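Local coordinates for protein acetylxylan esterase A (Aspergillus awamori, PDB 5X6S) that cleaves acetyl side groups from the xylan backbone as a secreted serine esterase of the carbohydrate esterase 1 family, at residues A[45-50]-A[261-266]; A[35-40]-A[93-98]. All blocks are in the same frame, centred on the assembly; numbering follows the deposited sequence.

Interaction 1 (A[45-50]-A[261-266]); sequences PGYYGD and VPIHGD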
loop_
_atom_site.group_PDB
_atom_site.type_symbol
_atom_site.label_atom_id
_atom_site.label_comp_id
_atom_site.label_asym_id
_atom_site.label_seq_id
_atom_site.Cartn_x
_atom_site.Cartn_y
_atom_site.Cartn_z
ATOM N N PRO A 45 -10.009 17.442 17.384
ATOM C CA PRO A 45 -9.286 18.638 17.849
ATOM C C PRO A 45 -8.758 18.518 19.273
ATOM O O PRO A 45 -7.694 19.029 19.585
ATOM C CB PRO A 45 -10.306 19.730 17.678
ATOM C CG PRO A 45 -11.239 19.217 16.584
ATOM C CD PRO A 45 -11.361 17.761 16.872
ATOM N N GLY A 46 -9.501 17.872 20.155
ATOM C CA GLY A 46 -8.983 17.556 21.487
ATOM C C GLY A 46 -7.715 16.747 21.516
ATOM O O GLY A 46 -6.837 17.005 22.331
ATOM N N TYR A 47 -7.596 15.752 20.631
ATOM C CA TYR A 47 -6.425 14.928 20.615
ATOM C C TYR A 47 -5.269 15.712 19.985
ATOM O O TYR A 47 -4.142 15.578 20.398
ATOM C CB TYR A 47 -6.681 13.641 19.848
ATOM C CG TYR A 47 -5.761 12.481 20.218
ATOM C CD1 TYR A 47 -5.692 12.015 21.527
ATOM C CD2 TYR A 47 -4.996 11.825 19.254
ATOM C CE1 TYR A 47 -4.863 10.949 21.886
ATOM C CE2 TYR A 47 -4.156 10.725 19.591
ATOM C CZ TYR A 47 -4.111 10.289 20.911
ATOM O OH TYR A 47 -3.326 9.220 21.274
ATOM N N TYR A 48 -5.595 16.546 19.003
ATOM C CA TYR A 48 -4.632 17.539 18.470
ATOM C C TYR A 48 -4.020 18.382 19.601
ATOM O O TYR A 48 -2.773 18.552 19.672
ATOM C CB TYR A 48 -5.329 18.420 17.424
ATOM C CG TYR A 48 -4.622 19.725 17.160
ATOM C CD1 TYR A 48 -3.449 19.763 16.406
ATOM C CD2 TYR A 48 -5.095 20.926 17.700
ATOM C CE1 TYR A 48 -2.794 20.968 16.127
ATOM C CE2 TYR A 48 -4.436 22.121 17.454
ATOM C CZ TYR A 48 -3.305 22.151 16.663
ATOM O OH TYR A 48 -2.654 23.322 16.430
ATOM N N GLY A 49 -4.894 18.876 20.500
ATOM C CA GLY A 49 -4.445 19.674 21.668
ATOM C C GLY A 49 -3.697 18.907 22.756
ATOM O O GLY A 49 -2.998 19.503 23.544
ATOM N N ASP A 50 -3.840 17.584 22.767
ATOM C CA ASP A 50 -3.354 16.680 23.816
ATOM C C ASP A 50 -2.436 15.583 23.268
ATOM O O ASP A 50 -2.523 14.427 23.709
ATOM C CB ASP A 50 -4.572 15.954 24.451
ATOM C CG ASP A 50 -4.235 15.275 25.796
ATOM O OD1 ASP A 50 -3.210 15.629 26.425
ATOM O OD2 ASP A 50 -5.017 14.373 26.202
ATOM N N VAL A 261 -1.097 4.528 28.961
ATOM C CA VAL A 261 0.319 4.755 28.837
ATOM C C VAL A 261 0.468 6.092 28.088
ATOM O O VAL A 261 -0.091 6.254 26.990
ATOM C CB VAL A 261 1.030 3.646 28.029
ATOM C CG1 VAL A 261 2.498 4.002 27.790
ATOM C CG2 VAL A 261 0.914 2.263 28.712
ATOM N N PRO A 262 1.194 7.045 28.680
ATOM C CA PRO A 262 1.347 8.365 28.006
ATOM C C PRO A 262 2.032 8.189 26.660
ATOM O O PRO A 262 2.882 7.338 26.529
ATOM C CB PRO A 262 2.299 9.161 28.925
ATOM C CG PRO A 262 2.631 8.264 30.092
ATOM C CD PRO A 262 1.889 6.961 29.983
ATOM N N ILE A 263 1.691 9.029 25.686
ATOM C CA ILE A 263 2.274 8.952 24.376
ATOM C C ILE A 263 3.766 9.257 24.442
ATOM O O ILE A 263 4.194 10.226 25.075
ATOM C CB ILE A 263 1.625 10.016 23.447
ATOM C CG1 ILE A 263 0.150 9.739 23.227
ATOM C CG2 ILE A 263 2.365 10.082 22.115
ATOM C CD1 ILE A 263 -0.589 10.903 22.588
ATOM N N HIS A 264 4.582 8.432 23.791
ATOM C CA HIS A 264 5.984 8.669 23.687
ATOM C C HIS A 264 6.211 9.125 22.242
ATOM O O HIS A 264 6.585 8.332 21.374
ATOM C CB HIS A 264 6.803 7.409 24.002
ATOM C CG HIS A 264 6.778 7.011 25.447
ATOM N ND1 HIS A 264 5.612 6.828 26.158
ATOM C CD2 HIS A 264 7.789 6.803 26.323
ATOM C CE1 HIS A 264 5.904 6.511 27.409
ATOM N NE2 HIS A 264 7.221 6.482 27.529
ATOM N N GLY A 265 6.011 10.416 21.991
ATOM C CA GLY A 265 6.070 10.962 20.623
ATOM C C GLY A 265 7.399 10.736 19.879
ATOM O O GLY A 265 7.395 10.334 18.714
ATOM N N ASP A 266 8.552 10.971 20.536
ATOM C CA ASP A 266 9.797 10.722 19.844
ATOM C C ASP A 266 9.957 9.229 19.485
ATOM O O ASP A 266 10.447 8.893 18.404
ATOM C CB ASP A 266 11.038 11.194 20.637
ATOM C CG ASP A 266 10.981 12.692 21.034
ATOM O OD1 ASP A 266 10.216 13.478 20.485
ATOM O OD2 ASP A 266 11.728 13.066 21.954
#
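Ile263 sends its CD1 methyl to the phenol end of Tyr47, and this van der Waals meeting carries most of the contact between 45-50 and 261-266. The two side chains come from opposite directions. CD1 lies 3.5 Å from Tyr47 OH and 3.9 Å from Tyr47 CZ, approaching the ring obliquely. On the isoleucine, CG1 is anti to the carbonyl carbon (chi1 -64°) and the chain is then extended through chi2 (167°), which carries CD1 well clear of its own backbone. The rest is thin: CD1 also stands 4.2 Å from Asp50 O, and no hydrogen bond joins the two segments. The Ile263 side chain also rests on Ser51, Pro52 and Tyr53.

In the alpha/beta-hydrolase fold this is where the loop after strand 33-37, with its short helix 44-49, faces the loop that leads into helix 265-272. The side chain of Tyr47 is about 8 Å from that of Ser119, the nucleophile inferred by similarity, and touches the probable GxSxG elbow. His259, the likely triad histidine, comes just before 261-266 in the chain.

Polar groups find partners outside the pair. Tyr47 OH hydrogen-bonds to Ser118 OG, so the hydroxyl that CD1 brushes is held from the elbow side. Within 261-266, His264 occupies the N-cap position of helix 265-272 and turns its ring back toward the preceding backbone: ND1 donates to Pro262 O over 2.8 Å, a bent bond (136° at the hydrogen) whose acceptor lies close to the imidazole plane. Gln237 OE1 takes up NE2 of that histidine, fixing the ring from its other nitrogen.

Interaction 2 (A[35-40]-A[93-98]); sequences VAIHYC and NSIANM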
loop_
_atom_site.group_PDB
_atom_site.type_symbol
_atom_site.label_atom_id
_atom_site.label_comp_id
_atom_site.label_asym_id
_atom_site.label_seq_id
_atom_site.Cartn_x
_atom_site.Cartn_y
_atom_site.Cartn_z
ATOM N N VAL A 35 -2.139 9.341 11.422
ATOM C CA VAL A 35 -3.514 9.379 11.820
ATOM C C VAL A 35 -3.507 9.178 13.352
ATOM O O VAL A 35 -2.989 8.148 13.835
ATOM C CB VAL A 35 -4.404 8.294 11.116
ATOM C CG1 VAL A 35 -5.844 8.370 11.561
ATOM C CG2 VAL A 35 -4.304 8.305 9.597
ATOM N N ALA A 36 -4.037 10.150 14.089
ATOM C CA ALA A 36 -3.995 10.178 15.537
ATOM C C ALA A 36 -5.432 10.152 16.080
ATOM O O ALA A 36 -6.223 11.108 15.871
ATOM C CB ALA A 36 -3.229 11.420 16.037
ATOM N N ILE A 37 -5.798 9.042 16.754
ATOM C CA ILE A 37 -7.191 8.727 17.036
ATOM C C ILE A 37 -7.524 8.840 18.528
ATOM O O ILE A 37 -6.893 8.159 19.369
ATOM C CB ILE A 37 -7.568 7.324 16.533
ATOM C CG1 ILE A 37 -7.111 7.120 15.069
ATOM C CG2 ILE A 37 -9.065 7.074 16.745
ATOM C CD1 ILE A 37 -7.368 5.709 14.493
ATOM N N HIS A 38 -8.483 9.719 18.843
ATOM C CA HIS A 38 -8.727 10.166 20.180
ATOM C C HIS A 38 -9.466 9.107 21.053
ATOM O O HIS A 38 -10.019 8.136 20.531
ATOM C CB HIS A 38 -9.531 11.462 20.140
ATOM C CG HIS A 38 -10.954 11.289 19.726
ATOM N ND1 HIS A 38 -11.933 10.792 20.571
ATOM C CD2 HIS A 38 -11.574 11.572 18.561
ATOM C CE1 HIS A 38 -13.092 10.771 19.948
ATOM N NE2 HIS A 38 -12.910 11.243 18.717
ATOM N N TYR A 39 -9.443 9.341 22.369
ATOM C CA TYR A 39 -10.075 8.494 23.426
ATOM C C TYR A 39 -11.555 8.859 23.665
ATOM O O TYR A 39 -12.046 9.879 23.189
ATOM C CB TYR A 39 -9.241 8.631 24.722
ATOM C CG TYR A 39 -8.790 10.055 24.973
ATOM C CD1 TYR A 39 -9.717 11.047 25.344
ATOM C CD2 TYR A 39 -7.483 10.442 24.726
ATOM C CE1 TYR A 39 -9.322 12.377 25.534
ATOM C CE2 TYR A 39 -7.064 11.755 24.902
ATOM C CZ TYR A 39 -7.995 12.732 25.299
ATOM O OH TYR A 39 -7.591 14.017 25.464
ATOM N N CYS A 40 -12.305 8.033 24.401
ATOM C CA CYS A 40 -13.701 8.401 24.763
ATOM C C CYS A 40 -13.741 9.729 25.448
ATOM O O CYS A 40 -12.775 10.096 26.106
ATOM C CB CYS A 40 -14.343 7.384 25.712
ATOM S SG CYS A 40 -14.568 5.703 25.072
ATOM N N ASN A 93 -14.068 2.699 7.927
ATOM C CA ASN A 93 -14.153 3.021 6.515
ATOM C C ASN A 93 -14.004 4.544 6.287
ATOM O O ASN A 93 -13.306 4.972 5.414
ATOM C CB ASN A 93 -15.462 2.507 5.936
ATOM C CG ASN A 93 -15.412 2.186 4.442
ATOM O OD1 ASN A 93 -16.144 1.334 3.983
ATOM N ND2 ASN A 93 -14.551 2.834 3.711
ATOM N N SER A 94 -14.664 5.331 7.119
ATOM C CA SER A 94 -14.522 6.749 7.062
ATOM C C SER A 94 -13.085 7.199 7.253
ATOM O O SER A 94 -12.597 8.026 6.481
ATOM C CB SER A 94 -15.440 7.394 8.106
ATOM O OG SER A 94 -16.803 7.252 7.701
ATOM N N ILE A 95 -12.411 6.657 8.274
ATOM C CA ILE A 95 -11.028 7.007 8.546
ATOM C C ILE A 95 -10.143 6.662 7.342
ATOM O O ILE A 95 -9.258 7.449 6.939
ATOM C CB ILE A 95 -10.515 6.319 9.844
ATOM C CG1 ILE A 95 -11.287 6.873 11.068
ATOM C CG2 ILE A 95 -9.019 6.560 10.019
ATOM C CD1 ILE A 95 -10.919 6.159 12.366
ATOM N N ALA A 96 -10.387 5.509 6.740
ATOM C CA ALA A 96 -9.680 5.093 5.531
ATOM C C ALA A 96 -9.786 6.158 4.429
ATOM O O ALA A 96 -8.771 6.517 3.795
ATOM C CB ALA A 96 -10.221 3.794 5.036
ATOM N N ASN A 97 -10.995 6.662 4.199
ATOM C CA ASN A 97 -11.246 7.684 3.207
ATOM C C ASN A 97 -10.570 9.025 3.497
ATOM O O ASN A 97 -10.151 9.767 2.573
ATOM C CB ASN A 97 -12.756 7.802 2.960
ATOM C CG ASN A 97 -13.347 6.566 2.327
ATOM O OD1 ASN A 97 -12.630 5.769 1.723
ATOM N ND2 ASN A 97 -14.655 6.363 2.494
ATOM N N MET A 98 -10.421 9.370 4.771
ATOM C CA MET A 98 -9.662 10.555 5.159
ATOM C C MET A 98 -8.210 10.420 4.700
ATOM O O MET A 98 -7.583 11.395 4.220
ATOM C CB MET A 98 -9.655 10.708 6.672
ATOM C CG MET A 98 -10.984 10.972 7.274
ATOM S SD MET A 98 -10.953 11.047 9.070
ATOM C CE MET A 98 -12.634 10.688 9.485
#
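Ile95 meets two strand residues with two different branches. Its CG2 methyl packs 4.0 Å from Val35 CG1, the two side chains crossing at a slant, while its CD1 meets Ile37 CD1 tip to tip at 4.2 Å. In Ile95, CG2 is anti to the backbone N and CG1 is anti to the carbonyl carbon (chi1 -66°), and this splits the branches between the two partners. Val35 and Ile37 are alternate residues of one strand and so present their side chains on the same face of the sheet. The contact is wholly apolar and buried.

Next out, Met124 touches both isoleucines, Met128 touches Ile95, and Pro67 lies against both Val35 and Ile95. Val115 and Trp76 add further contacts on the strand side. Backbone bonds to Phe114, Thr116 and Ser118 tie Val35 and Ile37 to strand 113-118, while Ala36 bonds to Ile65.

This is helix-on-sheet packing in the alpha/beta-hydrolase core: strand 33-37 runs parallel between 63-68 and 113-118, with helix 91-106 over one face beside helix 120-131.

Interaction 2 is the core contact, with all three touching residues buried; interaction 1 is partly buried, with Asp50 exposed. Their centres lie about 14 Å apart, and strand 33-37 and helix 44-49 follow each other, so the first segments belong to one strand-loop-helix unit. That unit meets helix 91-106 in interaction 2 and the loop before helix 265-272 in interaction 1. The two also touch: Asp50 OD2 lies 2.7 Å from Tyr39 OH, a probable hydrogen bond, and Tyr47 CB packs 3.6 Å from His38 CB. Methyl groups of valine and isoleucine alone make the buried contact, whereas interaction 1 sets a methyl against a tyrosine hydroxyl already bonded to a serine of the probable nucleophile elbow.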